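Local coordinates for nucleocapsid (Crimean-congo hemorrhagic fever virus, PDB 4AKL), which probably binds single- and double-stranded RNA to package the viral genome and may also cut double-stranded DNA without sequence preference, at residues 168-171 / 172-175; 131-134 / 135-139; 110-113 / 114-118. All coordinates share one frame; numbering follows the deposited sequence.

Contact 1. Residues 168-171 / 172-175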
ATOM      1  N   GLU A 168     -16.463 -14.212  -9.192  1.00 44.01           N
ATOM      2  CA  GLU A 168     -15.397 -15.227  -9.372  1.00 43.56           C
ATOM      3  C   GLU A 168     -14.040 -14.707  -8.882  1.00 41.49           C
ATOM      4  O   GLU A 168     -13.305 -15.446  -8.210  1.00 40.84           O
ATOM      5  CB  GLU A 168     -15.298 -15.688 -10.831  1.00 44.08           C
ATOM      6  CG  GLU A 168     -14.130 -16.622 -11.117  1.00 44.07           C
ATOM      7  CD  GLU A 168     -13.952 -16.907 -12.579  1.00 46.49           C
ATOM      8  OE1 GLU A 168     -14.922 -16.795 -13.386  1.00 48.04           O
ATOM      9  OE2 GLU A 168     -12.816 -17.256 -12.928  1.00 48.06           O
ATOM     10  N   MET A 169     -13.714 -13.444  -9.220  1.00 40.41           N
ATOM     11  CA  MET A 169     -12.510 -12.767  -8.724  1.00 38.76           C
ATOM     12  C   MET A 169     -12.440 -12.794  -7.214  1.00 39.35           C
ATOM     13  O   MET A 169     -11.430 -13.186  -6.672  1.00 39.23           O
ATOM     14  CB  MET A 169     -12.400 -11.321  -9.228  1.00 37.56           C
ATOM     15  CG  MET A 169     -12.077 -11.259 -10.715  1.00 36.18           C
ATOM     16  SD  MET A 169     -11.998  -9.607 -11.363  1.00 35.03           S
ATOM     17  CE  MET A 169     -10.349  -9.154 -10.818  1.00 30.96           C
ATOM     18  N   LEU A 170     -13.522 -12.392  -6.552  1.00 40.69           N
ATOM     19  CA  LEU A 170     -13.627 -12.458  -5.089  1.00 41.46           C
ATOM     20  C   LEU A 170     -13.466 -13.871  -4.476  1.00 42.61           C
ATOM     21  O   LEU A 170     -12.840 -14.016  -3.406  1.00 43.18           O
ATOM     22  CB  LEU A 170     -14.948 -11.850  -4.630  1.00 42.60           C
ATOM     23  CG  LEU A 170     -15.019 -10.330  -4.671  1.00 42.81           C
ATOM     24  CD1 LEU A 170     -16.476  -9.887  -4.366  1.00 44.81           C
ATOM     25  CD2 LEU A 170     -14.072  -9.734  -3.616  1.00 42.21           C
ATOM     26  N   SER A 171     -14.017 -14.892  -5.124  1.00 43.32           N
ATOM     27  CA  SER A 171     -13.830 -16.286  -4.665  1.00 44.21           C
ATOM     28  C   SER A 171     -12.355 -16.693  -4.648  1.00 43.22           C
ATOM     29  O   SER A 171     -11.878 -17.383  -3.713  1.00 43.21           O
ATOM     30  CB  SER A 171     -14.609 -17.254  -5.552  1.00 45.36           C
ATOM     31  OG  SER A 171     -16.000 -16.924  -5.568  1.00 46.40           O
ATOM     32  N   ASP A 172     -11.625 -16.289  -5.679  1.00 41.84           N
ATOM     33  CA  ASP A 172     -10.218 -16.605  -5.714  1.00 41.45           C
ATOM     34  C   ASP A 172      -9.475 -15.744  -4.685  1.00 40.96           C
ATOM     35  O   ASP A 172      -8.506 -16.197  -4.066  1.00 40.77           O
ATOM     36  CB  ASP A 172      -9.636 -16.358  -7.099  1.00 40.42           C
ATOM     37  CG  ASP A 172      -8.186 -16.773  -7.184  1.00 38.98           C
ATOM     38  OD1 ASP A 172      -7.873 -17.945  -6.880  1.00 40.50           O
ATOM     39  OD2 ASP A 172      -7.392 -15.921  -7.533  1.00 36.89           O
ATOM     40  N   MET A 173      -9.924 -14.507  -4.518  1.00 41.12           N
ATOM     41  CA  MET A 173      -9.280 -13.599  -3.569  1.00 41.41           C
ATOM     42  C   MET A 173      -9.474 -14.159  -2.166  1.00 43.36           C
ATOM     43  O   MET A 173      -8.508 -14.228  -1.421  1.00 43.81           O
ATOM     44  CB  MET A 173      -9.795 -12.149  -3.711  1.00 40.89           C
ATOM     45  CG  MET A 173      -9.430 -11.507  -5.035  1.00 40.62           C
ATOM     46  SD  MET A 173     -10.466 -10.135  -5.647  1.00 41.15           S
ATOM     47  CE  MET A 173     -10.010  -8.798  -4.532  1.00 41.01           C
ATOM     48  N   ILE A 174     -10.697 -14.585  -1.823  1.00 45.52           N
ATOM     49  CA  ILE A 174     -10.982 -15.202  -0.488  1.00 47.36           C
ATOM     50  C   ILE A 174     -10.247 -16.537  -0.297  1.00 48.49           C
ATOM     51  O   ILE A 174      -9.774 -16.832   0.809  1.00 49.27           O
ATOM     52  CB  ILE A 174     -12.511 -15.390  -0.235  1.00 49.18           C
ATOM     53  CG1 ILE A 174     -13.250 -14.030  -0.204  1.00 49.07           C
ATOM     54  CG2 ILE A 174     -12.793 -16.139   1.122  1.00 50.98           C
ATOM     55  CD1 ILE A 174     -14.813 -14.150  -0.243  1.00 50.61           C
ATOM     56  N   ARG A 175     -10.171 -17.357  -1.355  1.00 49.09           N
ATOM     57  CA  ARG A 175      -9.320 -18.557  -1.358  1.00 49.83           C
ATOM     58  C   ARG A 175      -7.867 -18.206  -0.949  1.00 49.48           C
ATOM     59  O   ARG A 175      -7.261 -18.915  -0.139  1.00 49.65           O
ATOM     60  CB  ARG A 175      -9.311 -19.225  -2.738  1.00 49.66           C
ATOM     61  CG  ARG A 175      -8.412 -20.486  -2.860  1.00 49.56           C
ATOM     62  CD  ARG A 175      -8.251 -20.916  -4.302  1.00 48.60           C
ATOM     63  NE  ARG A 175      -7.374 -20.012  -5.064  1.00 45.43           N
ATOM     64  CZ  ARG A 175      -6.040 -20.087  -5.133  1.00 42.94           C
ATOM     65  NH1 ARG A 175      -5.358 -21.023  -4.481  1.00 43.36           N
ATOM     66  NH2 ARG A 175      -5.382 -19.201  -5.866  1.00 39.37           N
TER
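Residues 168-171 and 172-175 are successive turns of one helix, joined by four backbone hydrogen bonds from Asp172, Met173, Ile174 and Arg175 to the carbonyls four residues earlier; the shortest runs from Ile174 N to Leu170 O, 2.7 Å. Met173 carries the apolar part of the contact. With CG anti to its carbonyl carbon (chi1 -66°), the side chain runs back along the helix, so that CG lies 3.1 Å from Met169 O. Its sulfur then sits beside two side chains of the preceding turn, with SD 4.2 Å from Met169 CB and equally 4.2 Å from Leu170 CD2. A methionine suits this place because its flexible, unbranched chain can follow the helix surface and bend at the sulfur. Among the polar side chains, Arg175 turns back on Asp172 three residues before it. NE (2.8 Å) and NH2 (3.0 Å) of Arg175 both reach Asp172 OD1, almost in the guanidinium plane, and this forked, side-on grip on one oxygen helps hold the arginine head in place. The other carboxylate oxygen, OD2, pairs with Arg176, a second positive partner that probably favours the charged aspartate although Glu452 lies close. Glu168 reaches out to Lys438, while the hydroxyl of Ser171 bonds to the carbonyl of Lys167, as serines in helices commonly do. The arrangement is typical of an alpha-helix with i/i+4 backbone bonds and an i/i+3 Asp-Arg ion pair; here Met169 and Met173 pack on helix 450-460, and Met169 also meets helix 425-440.

Contact 2. Residues 131-134 / 135-139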
ATOM      1  N   LEU A 131       2.916   7.929   5.840  1.00 35.62           N
ATOM      2  CA  LEU A 131       2.023   8.994   6.271  1.00 37.96           C
ATOM      3  C   LEU A 131       2.835  10.249   6.677  1.00 39.49           C
ATOM      4  O   LEU A 131       2.478  11.370   6.305  1.00 40.51           O
ATOM      5  CB  LEU A 131       1.125   8.521   7.379  1.00 39.10           C
ATOM      6  CG  LEU A 131       0.124   7.421   7.003  1.00 38.95           C
ATOM      7  CD1 LEU A 131      -0.473   6.728   8.333  1.00 39.55           C
ATOM      8  CD2 LEU A 131      -1.030   7.905   6.053  1.00 36.72           C
ATOM      9  N   LYS A 132       3.931  10.048   7.396  1.00 39.84           N
ATOM     10  CA  LYS A 132       4.804  11.158   7.756  1.00 41.34           C
ATOM     11  C   LYS A 132       5.345  11.919   6.533  1.00 40.22           C
ATOM     12  O   LYS A 132       5.293  13.156   6.503  1.00 41.47           O
ATOM     13  CB  LYS A 132       5.967  10.673   8.616  1.00 42.00           C
ATOM     14  CG  LYS A 132       6.875  11.826   9.180  1.00 45.12           C
ATOM     15  CD  LYS A 132       7.799  11.314  10.301  1.00 47.79           C
ATOM     16  CE  LYS A 132       8.985  12.294  10.583  1.00 49.33           C
ATOM     17  NZ  LYS A 132       8.509  13.664  10.710  1.00 50.21           N
ATOM     18  N   TRP A 133       5.855  11.173   5.545  1.00 37.84           N
ATOM     19  CA  TRP A 133       6.358  11.731   4.333  1.00 36.64           C
ATOM     20  C   TRP A 133       5.285  12.602   3.698  1.00 37.23           C
ATOM     21  O   TRP A 133       5.575  13.747   3.352  1.00 37.30           O
ATOM     22  CB  TRP A 133       6.770  10.604   3.401  1.00 34.99           C
ATOM     23  CG  TRP A 133       7.281  10.961   2.068  1.00 34.17           C
ATOM     24  CD1 TRP A 133       8.592  11.153   1.695  1.00 33.68           C
ATOM     25  CD2 TRP A 133       6.509  11.133   0.900  1.00 33.61           C
ATOM     26  NE1 TRP A 133       8.682  11.446   0.354  1.00 33.10           N
ATOM     27  CE2 TRP A 133       7.413  11.440  -0.169  1.00 33.98           C
ATOM     28  CE3 TRP A 133       5.148  11.059   0.630  1.00 34.23           C
ATOM     29  CZ2 TRP A 133       6.972  11.662  -1.494  1.00 32.04           C
ATOM     30  CZ3 TRP A 133       4.702  11.287  -0.702  1.00 33.24           C
ATOM     31  CH2 TRP A 133       5.632  11.587  -1.733  1.00 33.45           C
ATOM     32  N   ARG A 134       4.065  12.064   3.549  1.00 36.40           N
ATOM     33  CA  ARG A 134       2.956  12.808   2.979  1.00 37.54           C
ATOM     34  C   ARG A 134       2.656  14.132   3.751  1.00 40.55           C
ATOM     35  O   ARG A 134       2.538  15.178   3.147  1.00 40.83           O
ATOM     36  CB  ARG A 134       1.699  11.953   2.926  1.00 37.55           C
ATOM     37  CG  ARG A 134       1.769  10.872   1.908  1.00 33.73           C
ATOM     38  CD  ARG A 134       0.709   9.874   2.062  1.00 34.40           C
ATOM     39  NE  ARG A 134       0.662   8.977   0.855  1.00 32.73           N
ATOM     40  CZ  ARG A 134      -0.212   9.046  -0.151  1.00 32.71           C
ATOM     41  NH1 ARG A 134      -1.189   9.961  -0.183  1.00 34.49           N
ATOM     42  NH2 ARG A 134      -0.139   8.156  -1.140  1.00 31.62           N
ATOM     43  N   LYS A 135       2.554  14.044   5.077  1.00 42.56           N
ATOM     44  CA  LYS A 135       2.368  15.206   5.925  1.00 45.82           C
ATOM     45  C   LYS A 135       3.521  16.237   5.807  1.00 46.35           C
ATOM     46  O   LYS A 135       3.279  17.419   5.582  1.00 48.12           O
ATOM     47  CB  LYS A 135       2.226  14.790   7.405  1.00 47.54           C
ATOM     48  CG  LYS A 135       0.826  14.209   7.819  1.00 49.96           C
ATOM     49  CD  LYS A 135       0.432  14.602   9.291  1.00 54.81           C
ATOM     50  CE  LYS A 135       0.095  16.124   9.444  1.00 58.51           C
ATOM     51  NZ  LYS A 135      -0.542  16.545  10.781  1.00 62.14           N
ATOM     52  N   ASP A 136       4.757  15.774   5.972  1.00 45.32           N
ATOM     53  CA  ASP A 136       5.929  16.658   5.957  1.00 45.72           C
ATOM     54  C   ASP A 136       6.091  17.426   4.646  1.00 45.10           C
ATOM     55  O   ASP A 136       6.393  18.610   4.691  1.00 46.29           O
ATOM     56  CB  ASP A 136       7.226  15.875   6.263  1.00 44.71           C
ATOM     57  CG  ASP A 136       7.291  15.378   7.734  1.00 46.49           C
ATOM     58  OD1 ASP A 136       6.398  15.717   8.565  1.00 46.53           O
ATOM     59  OD2 ASP A 136       8.239  14.638   8.049  1.00 47.37           O
ATOM     60  N   ILE A 137       5.871  16.783   3.497  1.00 42.54           N
ATOM     61  CA  ILE A 137       6.078  17.498   2.213  1.00 42.13           C
ATOM     62  C   ILE A 137       4.821  18.260   1.677  1.00 43.01           C
ATOM     63  O   ILE A 137       4.863  18.853   0.571  1.00 42.66           O
ATOM     64  CB  ILE A 137       6.701  16.548   1.102  1.00 39.75           C
ATOM     65  CG1 ILE A 137       5.647  15.568   0.484  1.00 38.88           C
ATOM     66  CG2 ILE A 137       7.908  15.812   1.668  1.00 37.85           C
ATOM     67  CD1 ILE A 137       6.170  14.785  -0.763  1.00 33.55           C
ATOM     68  N   GLY A 138       3.729  18.249   2.449  1.00 43.82           N
ATOM     69  CA  GLY A 138       2.438  18.736   1.964  1.00 44.63           C
ATOM     70  C   GLY A 138       1.945  18.022   0.721  1.00 42.81           C
ATOM     71  O   GLY A 138       1.535  18.659  -0.236  1.00 43.32           O
ATOM     72  N   PHE A 139       1.993  16.698   0.698  1.00 41.25           N
ATOM     73  CA  PHE A 139       1.550  15.962  -0.518  1.00 39.90           C
ATOM     74  C   PHE A 139       0.056  16.174  -0.812  1.00 41.18           C
ATOM     75  O   PHE A 139      -0.328  16.388  -1.973  1.00 40.44           O
ATOM     76  CB  PHE A 139       1.839  14.441  -0.455  1.00 38.22           C
ATOM     77  CG  PHE A 139       1.535  13.715  -1.778  1.00 36.30           C
ATOM     78  CD1 PHE A 139       2.298  13.963  -2.912  1.00 35.23           C
ATOM     79  CD2 PHE A 139       0.483  12.827  -1.881  1.00 34.75           C
ATOM     80  CE1 PHE A 139       2.016  13.350  -4.096  1.00 33.07           C
ATOM     81  CE2 PHE A 139       0.185  12.176  -3.078  1.00 32.19           C
ATOM     82  CZ  PHE A 139       0.930  12.441  -4.187  1.00 32.54           C
TER
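Residues 131-134 and 135-139 form the last turns of helix 120-136 and its exit: Lys135, Asp136 and Ile137 bond to the carbonyls of Leu131, Lys132 and Trp133, and the chain then closes in a Schellman motif. There Phe139 N reaches back to Arg134 O, 2.9 Å, spanning the shorter loop from Gly138 N to Lys135 O, 3.3 Å. Gly138 has positive phi (58°), a conformation glycine adopts easily because it has no side chain to clash. Ile137 turns CG1 between its backbone N and carbonyl carbon (chi1 77°), normally a crowded position, and thereby lays CD1 over one face of the Trp133 indole. This CH-pi contact is tight: CD1 of Ile137 is 3.4 Å from the centroid of the six-membered ring of Trp133. Phe139 meets that same indole obliquely, Trp133 CZ3 lying 4.1 Å from Phe139 CG. The Phe139 ring also runs alongside Arg134, with CD2 of Phe139 above a face of the guanidinium, 3.7 Å from Arg134 NH1, and the two planes 78° apart. Arginine serves well here, since its long chain packs beside the phenyl while its head reaches Asp305 and the carbonyl of Phe466. On the outer side Lys132 bends at its last torsion to bring NZ within 2.8 Å of Asp136 OD2, on the syn lone pair, a salt bridge one turn apart. The same oxygen accepts from Trp95, so it is held by two donors. Trp133 lies between two neighbouring helices, giving its N-H to Gly92 of helix 86-98 and meeting Trp95 there edge-to-face, while Phe308 of helix 306-316 is also edge-to-face with it; Val307 of that helix touches Arg134 and Phe139 too.

Contact 3. Residues 110-113 / 114-118. Unlike the reference sequence in segment 110-113: Ile111 (reference Thr).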
ATOM      1  N   TYR A 110      17.470  -3.459   3.565  1.00 31.34           N
ATOM      2  CA  TYR A 110      16.983  -3.638   2.204  1.00 29.42           C
ATOM      3  C   TYR A 110      17.516  -4.954   1.602  1.00 29.15           C
ATOM      4  O   TYR A 110      16.763  -5.676   0.996  1.00 28.71           O
ATOM      5  CB  TYR A 110      17.300  -2.455   1.270  1.00 28.26           C
ATOM      6  CG  TYR A 110      16.498  -2.587  -0.006  1.00 27.45           C
ATOM      7  CD1 TYR A 110      15.208  -2.060  -0.103  1.00 26.57           C
ATOM      8  CD2 TYR A 110      17.013  -3.307  -1.118  1.00 26.60           C
ATOM      9  CE1 TYR A 110      14.444  -2.215  -1.292  1.00 25.37           C
ATOM     10  CE2 TYR A 110      16.282  -3.474  -2.257  1.00 24.93           C
ATOM     11  CZ  TYR A 110      14.994  -2.924  -2.353  1.00 24.78           C
ATOM     12  OH  TYR A 110      14.288  -3.088  -3.497  1.00 23.53           O
ATOM     13  N   ILE A 111      18.788  -5.244   1.790  1.00 29.38           N
ATOM     14  CA  ILE A 111      19.417  -6.409   1.202  1.00 30.04           C
ATOM     15  C   ILE A 111      18.679  -7.705   1.665  1.00 30.62           C
ATOM     16  O   ILE A 111      18.430  -8.612   0.873  1.00 30.47           O
ATOM     17  CB  ILE A 111      20.936  -6.376   1.536  1.00 31.13           C
ATOM     18  CG1 ILE A 111      21.613  -5.210   0.761  1.00 31.12           C
ATOM     19  CG2 ILE A 111      21.608  -7.657   1.211  1.00 31.88           C
ATOM     20  CD1 ILE A 111      23.118  -4.884   1.315  1.00 35.12           C
ATOM     21  N   GLU A 112      18.343  -7.781   2.962  1.00 31.76           N
ATOM     22  CA  GLU A 112      17.615  -8.909   3.509  1.00 32.04           C
ATOM     23  C   GLU A 112      16.191  -8.970   3.015  1.00 30.65           C
ATOM     24  O   GLU A 112      15.652 -10.072   2.821  1.00 30.46           O
ATOM     25  CB  GLU A 112      17.626  -8.857   5.038  1.00 33.37           C
ATOM     26  CG  GLU A 112      16.988 -10.021   5.686  1.00 35.55           C
ATOM     27  CD  GLU A 112      17.208 -10.057   7.202  1.00 38.22           C
ATOM     28  OE1 GLU A 112      17.296  -8.992   7.853  1.00 41.34           O
ATOM     29  OE2 GLU A 112      17.282 -11.146   7.716  1.00 39.90           O
ATOM     30  N   LEU A 113      15.570  -7.819   2.818  1.00 29.52           N
ATOM     31  CA  LEU A 113      14.161  -7.771   2.402  1.00 28.75           C
ATOM     32  C   LEU A 113      13.962  -8.167   0.922  1.00 28.07           C
ATOM     33  O   LEU A 113      12.869  -8.525   0.495  1.00 27.24           O
ATOM     34  CB  LEU A 113      13.526  -6.382   2.750  1.00 28.40           C
ATOM     35  CG  LEU A 113      13.336  -5.997   4.247  1.00 30.59           C
ATOM     36  CD1 LEU A 113      12.768  -4.523   4.365  1.00 30.42           C
ATOM     37  CD2 LEU A 113      12.439  -6.967   5.012  1.00 29.65           C
ATOM     38  N   LYS A 114      15.036  -8.137   0.146  1.00 28.15           N
ATOM     39  CA  LYS A 114      15.037  -8.695  -1.195  1.00 27.69           C
ATOM     40  C   LYS A 114      14.893 -10.262  -1.108  1.00 28.26           C
ATOM     41  O   LYS A 114      14.545 -10.887  -2.095  1.00 27.60           O
ATOM     42  CB  LYS A 114      16.351  -8.343  -1.954  1.00 28.06           C
ATOM     43  CG  LYS A 114      16.475  -6.942  -2.534  1.00 28.67           C
ATOM     44  CD  LYS A 114      17.898  -6.691  -3.167  1.00 29.79           C
ATOM     45  CE  LYS A 114      18.308  -7.703  -4.251  1.00 30.95           C
ATOM     46  NZ  LYS A 114      19.378  -7.167  -5.163  1.00 33.36           N
ATOM     47  N   VAL A 115      15.171 -10.840   0.038  1.00 28.33           N
ATOM     48  CA  VAL A 115      15.217 -12.286   0.225  1.00 30.05           C
ATOM     49  C   VAL A 115      14.112 -12.809   1.159  1.00 31.40           C
ATOM     50  O   VAL A 115      13.481 -13.802   0.847  1.00 31.43           O
ATOM     51  CB  VAL A 115      16.597 -12.697   0.794  1.00 30.73           C
ATOM     52  CG1 VAL A 115      16.663 -14.165   1.084  1.00 31.27           C
ATOM     53  CG2 VAL A 115      17.775 -12.274  -0.203  1.00 30.48           C
ATOM     54  N   GLU A 116      13.900 -12.119   2.290  1.00 32.68           N
ATOM     55  CA  GLU A 116      13.038 -12.622   3.373  1.00 34.69           C
ATOM     56  C   GLU A 116      11.802 -11.787   3.623  1.00 33.67           C
ATOM     57  O   GLU A 116      11.740 -10.554   3.331  1.00 33.39           O
ATOM     58  CB  GLU A 116      13.776 -12.668   4.711  1.00 36.28           C
ATOM     59  CG  GLU A 116      15.220 -13.203   4.739  1.00 40.38           C
ATOM     60  CD  GLU A 116      15.324 -14.736   4.774  1.00 44.32           C
ATOM     61  OE1 GLU A 116      14.264 -15.409   4.601  1.00 44.74           O
ATOM     62  OE2 GLU A 116      16.471 -15.251   4.971  1.00 46.10           O
ATOM     63  N   VAL A 117      10.835 -12.474   4.193  1.00 34.74           N
ATOM     64  CA  VAL A 117       9.638 -11.909   4.728  1.00 35.06           C
ATOM     65  C   VAL A 117      10.020 -10.838   5.751  1.00 35.06           C
ATOM     66  O   VAL A 117      10.952 -11.029   6.537  1.00 36.17           O
ATOM     67  CB  VAL A 117       8.783 -13.017   5.400  1.00 36.93           C
ATOM     68  CG1 VAL A 117       7.618 -12.395   6.200  1.00 38.65           C
ATOM     69  CG2 VAL A 117       8.284 -14.034   4.328  1.00 35.86           C
ATOM     70  N   PRO A 118       9.332  -9.712   5.746  1.00 34.57           N
ATOM     71  CA  PRO A 118       9.647  -8.717   6.746  1.00 35.67           C
ATOM     72  C   PRO A 118       9.109  -9.068   8.139  1.00 37.76           C
ATOM     73  O   PRO A 118       8.140  -9.796   8.270  1.00 38.62           O
ATOM     74  CB  PRO A 118       8.950  -7.474   6.231  1.00 34.45           C
ATOM     75  CG  PRO A 118       7.878  -7.920   5.406  1.00 33.70           C
ATOM     76  CD  PRO A 118       8.292  -9.235   4.813  1.00 34.08           C
TER
HETATM   77  O   HOH W   1      10.554  -8.581   1.906  1.00 28.82           O
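Tyr110 opens the short helix 110-113 with its carbonyl accepting from Lys114 N, 3.1 Å, and its ring lying obliquely against the lysine chain. CE2 of Tyr110 comes to 3.5 Å from Lys114 CG, so the methylenes of the lysine pack on the aromatic carbons. The chain of Lys114 bends further out, at chi3 (56°), and its ammonium bonds to the carbonyl of Glu361; the tyrosine hydroxyl is engaged by the backbone of Leu362 and Leu380. Both residues thus join an apolar flank to a polar end, which lets them fasten this helix to a later part of the chain. At Glu112, one residue before the helix ends, one carbonyl takes two bonds: an i+4, alpha-type bond from Glu116 N, which approaches Glu112 O nearly head-on at 2.7 Å, and an i+3, 3-10-type bond from Val115 N, which at 2.9 Å from Glu112 O comes from 57° above the carbonyl plane. Such double acceptance is found at helix C termini where the last turn tightens; beyond it the backbone extends through Val117 toward helix 120-136. The side chains of Glu112 and Glu116 touch through their aliphatic parts, CG to CG, and their carboxylate planes are turned 72° against each other, OE2 of Glu112 5.0 Å from OE2 of Glu116. Their like charges would be expected to disfavour a closer approach. Leu113 turns inward to meet the far end of the turn: its CD2 lies 3.7 Å from Pro118 CB, and the two side chains cross at about a right angle. The rigid proline ring gives this methyl a fixed apolar surface. Close by, a single water donates to both Leu113 O and Glu116 O, 2.7 Å to each, bridging two carbonyls that could not bond to one another.

In the fold
Read from the N terminus, the three contacts come in the order 3, 2, 1, one after another, none nesting or crossing. Contact 3 closes the small turn that ends helix 110-113 and ties it to helix 120-136 and to the loop at residues 361-380. Contact 2 lies at the far end of that next helix, where the chain leaves it through its capping turn, and ties helix 120-136 to helices 86-98 and 306-316. Contact 1 closes no loop, since it falls within helix 163-181, which it ties to helices 425-440 and 450-460. Contacts 2 and 3 have their nearest atoms about 15 Å apart, whereas contact 1 lies across the centre of the chain from contact 2.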